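Local coordinates for protein putative hydroxymethylglutaryl-CoA synthase (Streptococcus mutans, PDB 3SQZ) that probably catalyses formation of 3-hydroxy-3-methylglutaryl-CoA from acetyl-CoA and acetoacetyl-CoA, as a thiolase-fold acyltransferase that binds coenzyme A, at residues 95-100 / 128-133; 153-158 / 167-172; 261-266 / 295-300; 314-319 / 348-353. One frame throughout, in Å; residues are numbered along the deposited sequence.

How the contacts relate
Along the chain the four contacts follow one another in series; none nests in or crosses another. Contact 1 closes a loop of 27 residues between the turn before helix 99-104 and the end of helix 122-129. Contact 2 closes a far shorter one, holding helix 147-161 on strand 166-175, and L168 of that strand touches L97, L130 and I132 of contact 1. Contacts 3 and 4 each span 28 residues. They join helix 288-302 to edge strand 263-266 and helix 315-326 to strand 346-354, and they meet where L316 packs on the backbone of C265 and F266. A171 against G314 links contact 2 to contact 4, across the two halves of the fold.

Contact 1: 95-100 / 128-133; sequences EILTAE and SLLGIQ
L97 meets L130 and I132 in a small, wholly apolar contact built from methyl groups at the ends of the side chains. CD1 of L97 touches CD1 of L130 at 3.8 Å, the two side chains crossing at about a right angle. Both leucines carry CG beside the backbone N, anti to the carbonyl carbon, which brings these methyls together. The same L97 methyl lies 4.3 Å from CD1 of I132, a looser approach.

Polar interactions serve the backbones beside this apolar patch. T98 is the N-cap of helix 99-104: its side chain caps a backbone N of the first turn, while D101 accepts a bond from the N of T98, the reciprocal pattern of a capping box. At the other segment, G131 leaves helix 122-129 with positive phi in a Schellman motif, and its N bonds to O of S128 at 3.1 Å. L130 points toward L97, while I132 reaches it only with CD1.

Beneath all three touching residues lies L168 of strand 166-175. I105 of strand 105-111 also packs on L97 and I132, and A93 of helix 85-94 on L130, so the contact lies over these two neighbouring parallel strands, beside that helix.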
loop_
_atom_site.group_PDB
_atom_site.type_symbol
_atom_site.label_atom_id
_atom_site.label_comp_id
_atom_site.label_asym_id
_atom_site.label_seq_id
_atom_site.Cartn_x
_atom_site.Cartn_y
_atom_site.Cartn_z
ATOM N N GLU A 95 -3.397 7.040 -13.076
ATOM C CA GLU A 95 -3.860 8.223 -12.357
ATOM C C GLU A 95 -2.887 9.396 -12.465
ATOM O O GLU A 95 -3.311 10.550 -12.381
ATOM C CB GLU A 95 -4.068 7.894 -10.871
ATOM C CG GLU A 95 -5.235 6.972 -10.548
ATOM C CD GLU A 95 -6.566 7.710 -10.467
ATOM O OE1 GLU A 95 -6.671 8.695 -9.706
ATOM O OE2 GLU A 95 -7.517 7.290 -11.149
ATOM N N ILE A 96 -1.592 9.115 -12.617
ATOM C CA ILE A 96 -0.580 10.160 -12.467
ATOM C C ILE A 96 0.379 10.373 -13.641
ATOM O O ILE A 96 0.989 11.428 -13.733
ATOM C CB ILE A 96 0.265 9.956 -11.180
ATOM C CG1 ILE A 96 0.892 8.557 -11.147
ATOM C CG2 ILE A 96 -0.590 10.208 -9.945
ATOM C CD1 ILE A 96 2.027 8.405 -10.139
ATOM N N LEU A 97 0.530 9.398 -14.532
ATOM C CA LEU A 97 1.592 9.518 -15.541
ATOM C C LEU A 97 1.213 10.377 -16.734
ATOM O O LEU A 97 0.122 10.261 -17.279
ATOM C CB LEU A 97 2.031 8.156 -16.061
ATOM C CG LEU A 97 2.674 7.223 -15.039
ATOM C CD1 LEU A 97 3.210 5.984 -15.735
ATOM C CD2 LEU A 97 3.758 7.915 -14.212
ATOM N N THR A 98 2.147 11.220 -17.150
ATOM C CA THR A 98 2.014 11.988 -18.377
ATOM C C THR A 98 2.822 11.340 -19.496
ATOM O O THR A 98 3.606 10.422 -19.264
ATOM C CB THR A 98 2.571 13.394 -18.189
ATOM O OG1 THR A 98 3.966 13.292 -17.870
ATOM C CG2 THR A 98 1.819 14.138 -17.090
ATOM N N ALA A 99 2.646 11.835 -20.714
ATOM C CA ALA A 99 3.453 11.366 -21.833
ATOM C C ALA A 99 4.937 11.580 -21.564
ATOM O O ALA A 99 5.766 10.729 -21.887
ATOM C CB ALA A 99 3.040 12.068 -23.113
ATOM N N GLU A 100 5.276 12.710 -20.962
ATOM C CA GLU A 100 6.670 12.988 -20.643
ATOM C C GLU A 100 7.207 11.978 -19.623
ATOM O O GLU A 100 8.339 11.493 -19.750
ATOM C CB GLU A 100 6.813 14.411 -20.117
ATOM C CG GLU A 100 8.228 14.820 -19.767
ATOM C CD GLU A 100 8.261 16.171 -19.078
ATOM O OE1 GLU A 100 8.352 17.195 -19.788
ATOM O OE2 GLU A 100 8.164 16.207 -17.830
ATOM N N SER A 128 3.964 -2.374 -20.146
ATOM C CA SER A 128 3.275 -2.510 -21.420
ATOM C C SER A 128 1.952 -1.738 -21.454
ATOM O O SER A 128 1.665 -0.983 -22.377
ATOM C CB SER A 128 3.011 -3.996 -21.655
ATOM O OG SER A 128 2.336 -4.219 -22.872
ATOM N N LEU A 129 1.125 -1.970 -20.439
ATOM C CA LEU A 129 -0.204 -1.367 -20.392
ATOM C C LEU A 129 -0.136 0.156 -20.376
ATOM O O LEU A 129 -1.020 0.823 -20.912
ATOM C CB LEU A 129 -0.995 -1.866 -19.182
ATOM C CG LEU A 129 -1.474 -3.317 -19.249
ATOM C CD1 LEU A 129 -1.915 -3.802 -17.877
ATOM C CD2 LEU A 129 -2.582 -3.511 -20.288
ATOM N N LEU A 130 0.905 0.704 -19.755
ATOM C CA LEU A 130 1.065 2.150 -19.642
ATOM C C LEU A 130 1.796 2.777 -20.819
ATOM O O LEU A 130 1.877 3.992 -20.910
ATOM C CB LEU A 130 1.797 2.511 -18.353
ATOM C CG LEU A 130 1.056 2.239 -17.051
ATOM C CD1 LEU A 130 2.025 2.326 -15.880
ATOM C CD2 LEU A 130 -0.107 3.202 -16.901
ATOM N N GLY A 131 2.362 1.959 -21.701
ATOM C CA GLY A 131 3.055 2.506 -22.852
ATOM C C GLY A 131 4.346 3.227 -22.491
ATOM O O GLY A 131 4.716 4.213 -23.127
ATOM N N ILE A 132 5.038 2.734 -21.472
ATOM C CA ILE A 132 6.326 3.306 -21.096
ATOM C C ILE A 132 7.391 2.973 -22.150
ATOM O O ILE A 132 7.329 1.929 -22.804
ATOM C CB ILE A 132 6.711 2.844 -19.672
ATOM C CG1 ILE A 132 5.727 3.482 -18.675
ATOM C CG2 ILE A 132 8.146 3.207 -19.333
ATOM C CD1 ILE A 132 5.759 2.883 -17.294
ATOM N N GLN A 133 8.346 3.877 -22.336
ATOM C CA GLN A 133 9.391 3.686 -23.335
ATOM C C GLN A 133 10.146 2.370 -23.084
ATOM O O GLN A 133 10.274 1.930 -21.942
ATOM C CB GLN A 133 10.323 4.905 -23.361
ATOM C CG GLN A 133 11.101 5.151 -22.080
ATOM C CD GLN A 133 12.400 4.371 -22.039
ATOM O OE1 GLN A 133 12.947 3.988 -23.078
ATOM N NE2 GLN A 133 12.900 4.128 -20.844
#

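Contact 2: 153-158 / 167-172; sequences NYAKLH and VLVLAS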
loop_
_atom_site.group_PDB
_atom_site.type_symbol
_atom_site.label_atom_id
_atom_site.label_comp_id
_atom_site.label_asym_id
_atom_site.label_seq_id
_atom_site.Cartn_x
_atom_site.Cartn_y
_atom_site.Cartn_z
ATOM N N ASN A 153 13.665 3.098 -2.125
ATOM C CA ASN A 153 15.059 3.395 -1.868
ATOM C C ASN A 153 15.934 3.194 -3.106
ATOM O O ASN A 153 16.771 4.032 -3.428
ATOM C CB ASN A 153 15.568 2.562 -0.700
ATOM C CG ASN A 153 16.965 2.939 -0.298
ATOM O OD1 ASN A 153 17.923 2.235 -0.600
ATOM N ND2 ASN A 153 17.095 4.072 0.379
ATOM N N TYR A 154 15.756 2.067 -3.786
ATOM C CA TYR A 154 16.479 1.833 -5.028
ATOM C C TYR A 154 16.128 2.932 -6.044
ATOM O O TYR A 154 17.011 3.483 -6.701
ATOM C CB TYR A 154 16.156 0.437 -5.557
ATOM C CG TYR A 154 16.873 -0.002 -6.826
ATOM C CD1 TYR A 154 18.005 0.656 -7.313
ATOM C CD2 TYR A 154 16.410 -1.108 -7.529
ATOM C CE1 TYR A 154 18.643 0.213 -8.482
ATOM C CE2 TYR A 154 17.039 -1.555 -8.682
ATOM C CZ TYR A 154 18.143 -0.892 -9.155
ATOM O OH TYR A 154 18.750 -1.354 -10.310
ATOM N N ALA A 155 14.844 3.264 -6.156
ATOM C CA ALA A 155 14.420 4.318 -7.069
ATOM C C ALA A 155 15.175 5.620 -6.804
ATOM O O ALA A 155 15.658 6.278 -7.733
ATOM C CB ALA A 155 12.923 4.549 -6.940
ATOM N N LYS A 156 15.254 5.992 -5.528
ATOM C CA LYS A 156 15.897 7.233 -5.133
ATOM C C LYS A 156 17.373 7.236 -5.532
ATOM O O LYS A 156 17.876 8.217 -6.079
ATOM C CB LYS A 156 15.731 7.417 -3.620
ATOM C CG LYS A 156 16.105 8.779 -3.082
ATOM C CD LYS A 156 17.591 8.937 -2.898
ATOM C CE LYS A 156 17.893 10.264 -2.224
ATOM N NZ LYS A 156 19.340 10.438 -1.954
ATOM N N LEU A 157 18.071 6.137 -5.257
ATOM C CA LEU A 157 19.487 6.061 -5.594
ATOM C C LEU A 157 19.731 6.055 -7.097
ATOM O O LEU A 157 20.700 6.638 -7.583
ATOM C CB LEU A 157 20.126 4.827 -4.966
ATOM C CG LEU A 157 20.094 4.815 -3.442
ATOM C CD1 LEU A 157 20.737 3.544 -2.913
ATOM C CD2 LEU A 157 20.761 6.062 -2.865
ATOM N N HIS A 158 18.866 5.366 -7.830
ATOM C CA HIS A 158 18.967 5.314 -9.281
ATOM C C HIS A 158 18.843 6.713 -9.887
ATOM O O HIS A 158 19.629 7.100 -10.755
ATOM C CB HIS A 158 17.904 4.369 -9.837
ATOM C CG HIS A 158 17.780 4.408 -11.329
ATOM N ND1 HIS A 158 18.569 3.651 -12.168
ATOM C CD2 HIS A 158 16.944 5.113 -12.127
ATOM C CE1 HIS A 158 18.228 3.894 -13.423
ATOM N NE2 HIS A 158 17.241 4.771 -13.424
ATOM N N VAL A 167 11.531 7.037 -12.079
ATOM C CA VAL A 167 11.258 5.652 -11.717
ATOM C C VAL A 167 9.819 5.539 -11.249
ATOM O O VAL A 167 9.323 6.406 -10.526
ATOM C CB VAL A 167 12.212 5.156 -10.599
ATOM C CG1 VAL A 167 11.865 3.735 -10.178
ATOM C CG2 VAL A 167 13.657 5.251 -11.061
ATOM N N LEU A 168 9.152 4.471 -11.667
ATOM C CA LEU A 168 7.793 4.198 -11.241
ATOM C C LEU A 168 7.808 3.042 -10.252
ATOM O O LEU A 168 8.252 1.934 -10.588
ATOM C CB LEU A 168 6.949 3.832 -12.452
ATOM C CG LEU A 168 5.492 3.468 -12.169
ATOM C CD1 LEU A 168 4.743 4.642 -11.543
ATOM C CD2 LEU A 168 4.824 2.987 -13.441
ATOM N N VAL A 169 7.342 3.307 -9.032
ATOM C CA VAL A 169 7.202 2.298 -8.001
ATOM C C VAL A 169 5.724 2.009 -7.797
ATOM O O VAL A 169 4.934 2.929 -7.601
ATOM C CB VAL A 169 7.830 2.771 -6.669
ATOM C CG1 VAL A 169 7.561 1.781 -5.536
ATOM C CG2 VAL A 169 9.326 2.994 -6.853
ATOM N N LEU A 170 5.352 0.738 -7.864
ATOM C CA LEU A 170 3.982 0.297 -7.637
ATOM C C LEU A 170 3.968 -0.586 -6.408
ATOM O O LEU A 170 4.815 -1.467 -6.270
ATOM C CB LEU A 170 3.468 -0.527 -8.818
ATOM C CG LEU A 170 3.383 0.075 -10.221
ATOM C CD1 LEU A 170 2.826 1.487 -10.231
ATOM C CD2 LEU A 170 4.701 -0.009 -10.958
ATOM N N ALA A 171 3.001 -0.352 -5.528
ATOM C CA ALA A 171 2.799 -1.175 -4.340
ATOM C C ALA A 171 1.360 -1.647 -4.401
ATOM O O ALA A 171 0.441 -0.886 -4.068
ATOM C CB ALA A 171 3.036 -0.361 -3.093
ATOM N N SER A 172 1.164 -2.886 -4.851
ATOM C CA SER A 172 -0.152 -3.370 -5.248
ATOM C C SER A 172 -0.405 -4.733 -4.632
ATOM O O SER A 172 0.450 -5.610 -4.690
ATOM C CB SER A 172 -0.216 -3.480 -6.765
ATOM O OG SER A 172 -1.501 -3.900 -7.170
#
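V167 carries most of the contact with A155 and H158, starting at its branch point. Its CB is 3.8 Å from CB of A155. From there CG1, anti to the backbone N (chi1 177°), runs toward the helix and presses on the A155 CB at 3.5 Å, reaching the A155 CA at 4.1 Å. The second branch, CG2, turns to the imidazole of H158 and meets its CD2 at 3.5 Å, coming to the ring obliquely, while the carbonyl O of A155 lies 4.0 Å from that methyl. V167 thus sits against one turn of helix, with a methyl for each of two residues that lie three apart in sequence. Two positions further along the strand, CG2 of V169 adds a contact of 3.9 Å to CB of A155, so two valine methyls from alternate strand positions meet the same alanine CB.

Helix 147-161 is the connection of a beta-alpha-beta crossover in the first half of the thiolase fold: it leaves strand 137-141 and returns to strand 166-175, which lies parallel to it with strand 105-111 between them. The axes of the two segments are 8.8 Å apart at closest and run almost exactly antiparallel, at 176°, as the crossover demands.

NE2 of H158, next to the CD2 that meets the valine, bonds to D106 OD1 on strand 105-111, which helps fix how the ring is turned, and the ring of H162 meets it at a steep angle.

Contact 3: 261-266 / 295-300; sequences FAAFCF and KVNFEA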
loop_
_atom_site.group_PDB
_atom_site.type_symbol
_atom_site.label_atom_id
_atom_site.label_comp_id
_atom_site.label_asym_id
_atom_site.label_seq_id
_atom_site.Cartn_x
_atom_site.Cartn_y
_atom_site.Cartn_z
ATOM N N PHE A 261 9.842 15.863 13.871
ATOM C CA PHE A 261 8.879 15.469 12.852
ATOM C C PHE A 261 7.503 16.057 13.103
ATOM O O PHE A 261 7.094 16.236 14.248
ATOM C CB PHE A 261 8.831 13.946 12.773
ATOM C CG PHE A 261 10.162 13.349 12.458
ATOM C CD1 PHE A 261 10.630 13.351 11.156
ATOM C CD2 PHE A 261 10.981 12.859 13.462
ATOM C CE1 PHE A 261 11.876 12.844 10.853
ATOM C CE2 PHE A 261 12.230 12.347 13.164
ATOM C CZ PHE A 261 12.676 12.344 11.860
ATOM N N ALA A 262 6.798 16.360 12.018
ATOM C CA ALA A 262 5.450 16.898 12.098
ATOM C C ALA A 262 4.402 15.792 12.057
ATOM O O ALA A 262 3.249 16.024 12.412
ATOM C CB ALA A 262 5.218 17.879 10.963
ATOM N N ALA A 263 4.802 14.601 11.610
ATOM C CA ALA A 263 3.898 13.463 11.486
ATOM C C ALA A 263 4.714 12.184 11.438
ATOM O O ALA A 263 5.864 12.176 10.964
ATOM C CB ALA A 263 3.049 13.582 10.232
ATOM N N PHE A 264 4.107 11.104 11.916
ATOM C CA PHE A 264 4.688 9.767 11.827
ATOM C C PHE A 264 3.682 8.870 11.114
ATOM O O PHE A 264 2.508 8.842 11.496
ATOM C CB PHE A 264 4.992 9.227 13.234
ATOM C CG PHE A 264 6.265 8.399 13.323
ATOM C CD1 PHE A 264 6.393 7.221 12.604
ATOM C CD2 PHE A 264 7.322 8.788 14.143
ATOM C CE1 PHE A 264 7.557 6.458 12.675
ATOM C CE2 PHE A 264 8.487 8.027 14.228
ATOM C CZ PHE A 264 8.605 6.854 13.499
ATOM N N CYS A 265 4.124 8.165 10.073
ATOM C CA CYS A 265 3.274 7.234 9.322
ATOM C C CYS A 265 3.702 5.803 9.599
ATOM O O CYS A 265 4.894 5.515 9.697
ATOM C CB CYS A 265 3.375 7.491 7.823
ATOM S SG CYS A 265 2.677 9.062 7.304
ATOM N N PHE A 266 2.715 4.919 9.693
ATOM C CA PHE A 266 2.937 3.521 10.020
ATOM C C PHE A 266 2.329 2.603 8.988
ATOM O O PHE A 266 1.356 2.938 8.330
ATOM C CB PHE A 266 2.305 3.196 11.374
ATOM C CG PHE A 266 2.808 4.062 12.481
ATOM C CD1 PHE A 266 3.878 3.663 13.263
ATOM C CD2 PHE A 266 2.241 5.305 12.712
ATOM C CE1 PHE A 266 4.360 4.482 14.269
ATOM C CE2 PHE A 266 2.724 6.132 13.712
ATOM C CZ PHE A 266 3.779 5.717 14.499
ATOM N N LYS A 295 -1.023 13.724 17.042
ATOM C CA LYS A 295 -2.235 12.923 17.163
ATOM C C LYS A 295 -3.228 13.228 16.038
ATOM O O LYS A 295 -3.784 12.321 15.422
ATOM C CB LYS A 295 -2.889 13.139 18.529
ATOM C CG LYS A 295 -4.189 12.376 18.708
ATOM C CD LYS A 295 -3.990 10.882 18.536
ATOM C CE LYS A 295 -5.223 10.124 18.999
ATOM N NZ LYS A 295 -5.073 8.658 18.817
ATOM N N VAL A 296 -3.447 14.509 15.767
ATOM C CA VAL A 296 -4.331 14.907 14.681
ATOM C C VAL A 296 -3.810 14.367 13.349
ATOM O O VAL A 296 -4.585 13.903 12.506
ATOM C CB VAL A 296 -4.487 16.447 14.636
ATOM C CG1 VAL A 296 -5.040 16.903 13.301
ATOM C CG2 VAL A 296 -5.372 16.925 15.787
ATOM N N ASN A 297 -2.496 14.425 13.153
ATOM C CA ASN A 297 -1.909 13.900 11.924
ATOM C C ASN A 297 -2.002 12.382 11.847
ATOM O O ASN A 297 -2.244 11.826 10.769
ATOM C CB ASN A 297 -0.484 14.404 11.726
ATOM C CG ASN A 297 -0.448 15.861 11.305
ATOM O OD1 ASN A 297 0.588 16.541 11.406
ATOM N ND2 ASN A 297 -1.582 16.359 10.850
ATOM N N PHE A 298 -1.849 11.705 12.979
ATOM C CA PHE A 298 -2.088 10.271 13.001
ATOM C C PHE A 298 -3.521 9.940 12.547
ATOM O O PHE A 298 -3.742 9.075 11.686
ATOM C CB PHE A 298 -1.817 9.650 14.370
ATOM C CG PHE A 298 -2.206 8.213 14.411
ATOM C CD1 PHE A 298 -1.387 7.253 13.833
ATOM C CD2 PHE A 298 -3.439 7.824 14.917
ATOM C CE1 PHE A 298 -1.768 5.927 13.798
ATOM C CE2 PHE A 298 -3.824 6.495 14.883
ATOM C CZ PHE A 298 -2.985 5.548 14.323
ATOM N N GLU A 299 -4.498 10.644 13.110
ATOM C CA GLU A 299 -5.891 10.416 12.748
ATOM C C GLU A 299 -6.131 10.686 11.259
ATOM O O GLU A 299 -6.866 9.948 10.603
ATOM C CB GLU A 299 -6.811 11.262 13.625
ATOM C CG GLU A 299 -6.755 10.871 15.096
ATOM C CD GLU A 299 -7.273 9.470 15.360
ATOM O OE1 GLU A 299 -8.229 9.040 14.677
ATOM O OE2 GLU A 299 -6.727 8.799 16.263
ATOM N N ALA A 300 -5.504 11.729 10.720
ATOM C CA ALA A 300 -5.616 12.013 9.292
ATOM C C ALA A 300 -5.071 10.848 8.468
ATOM O O ALA A 300 -5.630 10.496 7.433
ATOM C CB ALA A 300 -4.876 13.298 8.945
#
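N297 and F298 reach 261-266 by different torsions. N297 swings its CG beside the backbone N (chi1 -74°), which turns the side chain toward A262 and A263; F298 sends its ring anti to the backbone N (chi1 174°), out from the side of the helix toward F266. The two aromatic side chains cross at about a right angle. CD2 of F266 comes 4.2 Å from CE1 of F298, arriving at the edge of the F298 ring and near its plane.

Nearer the start of the strand, CB of A263 packs on CB of N297 at 3.9 Å. Beside this apolar touch, N297 OD1 lies 2.9 Å from A262 O, two acceptors brought close without a hydrogen bond. OD1 has its partner in ND2 of N329, and the N297 ND2 a weak one in S327 OG.

Strand 263-266 is an edge strand of the large mixed sheet, in the second half of the thiolase fold, and runs parallel to its neighbour 335-342. Helix 288-302 packs against it through N297 and F298. C265, whose CB points away from that helix, packs on L316 and L323 of helix 315-326, and L323 also touches A263 and N297.

On the outer part of the helix, K295 NZ bonds E299 OE2 at 3.0 Å in a salt bridge spanning one turn, and that carboxylate oxygen also lies in plane at the edge of the F298 ring. A274 of helix 271-279 touches both phenylalanines. The side chain of F266 is about 5 Å from that of H267, a predicted active-site residue.

Contact 4: 314-319 / 348-353; sequences GSLFLG and EIFTGT
F350 of strand 346-354 sets the CZ end of its ring against L316 and F317 of helix 315-326 together, and this is where the contact is tight. CZ of F350 is 3.9 Å from CE1 of F317 and equally 3.9 Å from its CZ, with CE1 lying at the edge of the F350 ring, near its plane. The L316 and F350 side chains approach each other from opposite directions, and CD2 of L316 meets CE2 of F350 at 4.0 Å. The same methyl stands 3.8 Å above one face of the F317 ring, offset toward the rim, so the leucine fills the angle between the two rings. With CG of F350 between the backbone N and the carbonyl carbon (chi1 63°), its ring is directed toward the helix.

In the thiolase fold, two central helices lie between the layers of sheet. Helix 315-326 is one of them and helix 147-161 its counterpart; T149 of the latter touches F317 as well as F350, so both helices share this packing.

Elsewhere the two segments stay apart. Even the nearest CA atoms, of L316 and I349, are 11.4 Å from each other, and the long F350 ring spans the gap. Toward T353, which is partly exposed, the strand runs away from the helix. On the helix side facing the active site, S315 OG pairs with L268 N and Y312 O, and the L316 side chain is about 5 Å from that of H267, the predicted proton donor/acceptor.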
loop_
_atom_site.group_PDB
_atom_site.type_symbol
_atom_site.label_atom_id
_atom_site.label_comp_id
_atom_site.label_asym_id
_atom_site.label_seq_id
_atom_site.Cartn_x
_atom_site.Cartn_y
_atom_site.Cartn_z
ATOM N N GLY A 314 1.156 -1.575 -0.046
ATOM C CA GLY A 314 0.767 -0.195 -0.228
ATOM C C GLY A 314 0.275 0.505 1.022
ATOM O O GLY A 314 0.068 1.717 0.998
ATOM N N SER A 315 0.111 -0.214 2.129
ATOM C CA SER A 315 -0.630 0.356 3.249
ATOM C C SER A 315 0.055 1.560 3.900
ATOM O O SER A 315 -0.609 2.550 4.198
ATOM C CB SER A 315 -0.964 -0.710 4.283
ATOM O OG SER A 315 0.215 -1.164 4.916
ATOM N N LEU A 316 1.371 1.494 4.096
ATOM C CA LEU A 316 2.116 2.620 4.647
ATOM C C LEU A 316 1.929 3.855 3.766
ATOM O O LEU A 316 1.733 4.972 4.258
ATOM C CB LEU A 316 3.602 2.266 4.721
ATOM C CG LEU A 316 4.570 3.396 5.088
ATOM C CD1 LEU A 316 4.311 3.951 6.485
ATOM C CD2 LEU A 316 6.008 2.903 4.967
ATOM N N PHE A 317 1.976 3.653 2.455
ATOM C CA PHE A 317 1.936 4.748 1.498
ATOM C C PHE A 317 0.537 5.297 1.283
ATOM O O PHE A 317 0.373 6.484 1.036
ATOM C CB PHE A 317 2.640 4.323 0.217
ATOM C CG PHE A 317 4.047 3.918 0.482
ATOM C CD1 PHE A 317 5.003 4.887 0.714
ATOM C CD2 PHE A 317 4.395 2.579 0.639
ATOM C CE1 PHE A 317 6.300 4.541 1.036
ATOM C CE2 PHE A 317 5.697 2.220 0.956
ATOM C CZ PHE A 317 6.650 3.204 1.150
ATOM N N LEU A 318 -0.467 4.440 1.427
ATOM C CA LEU A 318 -1.848 4.893 1.482
ATOM C C LEU A 318 -2.037 5.811 2.698
ATOM O O LEU A 318 -2.714 6.833 2.613
ATOM C CB LEU A 318 -2.807 3.701 1.534
ATOM C CG LEU A 318 -4.294 4.057 1.650
ATOM C CD1 LEU A 318 -4.769 4.878 0.458
ATOM C CD2 LEU A 318 -5.119 2.786 1.799
ATOM N N GLY A 319 -1.442 5.448 3.831
ATOM C CA GLY A 319 -1.504 6.307 5.000
ATOM C C GLY A 319 -0.803 7.636 4.780
ATOM O O GLY A 319 -1.285 8.681 5.230
ATOM N N GLU A 348 11.809 -1.006 8.485
ATOM C CA GLU A 348 12.707 0.071 8.111
ATOM C C GLU A 348 12.085 1.405 8.459
ATOM O O GLU A 348 10.881 1.601 8.271
ATOM C CB GLU A 348 13.072 0.007 6.619
ATOM C CG GLU A 348 14.042 1.092 6.174
ATOM C CD GLU A 348 14.646 0.859 4.793
ATOM O OE1 GLU A 348 14.685 -0.293 4.300
ATOM O OE2 GLU A 348 15.080 1.859 4.187
ATOM N N ILE A 349 12.906 2.309 8.986
ATOM C CA ILE A 349 12.512 3.686 9.220
ATOM C C ILE A 349 13.226 4.583 8.226
ATOM O O ILE A 349 14.434 4.445 8.004
ATOM C CB ILE A 349 12.828 4.105 10.649
ATOM C CG1 ILE A 349 11.991 3.238 11.582
ATOM C CG2 ILE A 349 12.570 5.608 10.849
ATOM C CD1 ILE A 349 12.311 3.402 13.013
ATOM N N PHE A 350 12.468 5.483 7.613
ATOM C CA PHE A 350 13.014 6.453 6.688
ATOM C C PHE A 350 12.202 7.730 6.812
ATOM O O PHE A 350 11.166 7.753 7.483
ATOM C CB PHE A 350 13.041 5.917 5.248
ATOM C CG PHE A 350 11.685 5.612 4.668
ATOM C CD1 PHE A 350 11.078 6.488 3.777
ATOM C CD2 PHE A 350 11.037 4.426 4.976
ATOM C CE1 PHE A 350 9.842 6.189 3.226
ATOM C CE2 PHE A 350 9.798 4.129 4.432
ATOM C CZ PHE A 350 9.203 5.010 3.553
ATOM N N THR A 351 12.679 8.800 6.191
ATOM C CA THR A 351 12.076 10.110 6.385
ATOM C C THR A 351 12.030 10.892 5.092
ATOM O O THR A 351 12.726 10.580 4.120
ATOM C CB THR A 351 12.860 10.955 7.394
ATOM O OG1 THR A 351 14.136 11.282 6.833
ATOM C CG2 THR A 351 13.039 10.222 8.716
ATOM N N GLY A 352 11.229 11.950 5.102
ATOM C CA GLY A 352 11.149 12.850 3.971
ATOM C C GLY A 352 10.706 14.232 4.405
ATOM O O GLY A 352 10.210 14.420 5.519
ATOM N N THR A 353 10.880 15.200 3.514
ATOM C CA THR A 353 10.504 16.585 3.785
ATOM C C THR A 353 9.512 17.059 2.735
ATOM O O THR A 353 9.715 16.857 1.535
ATOM C CB THR A 353 11.738 17.513 3.767
ATOM O OG1 THR A 353 12.603 17.153 4.845
ATOM C CG2 THR A 353 11.326 18.971 3.936
#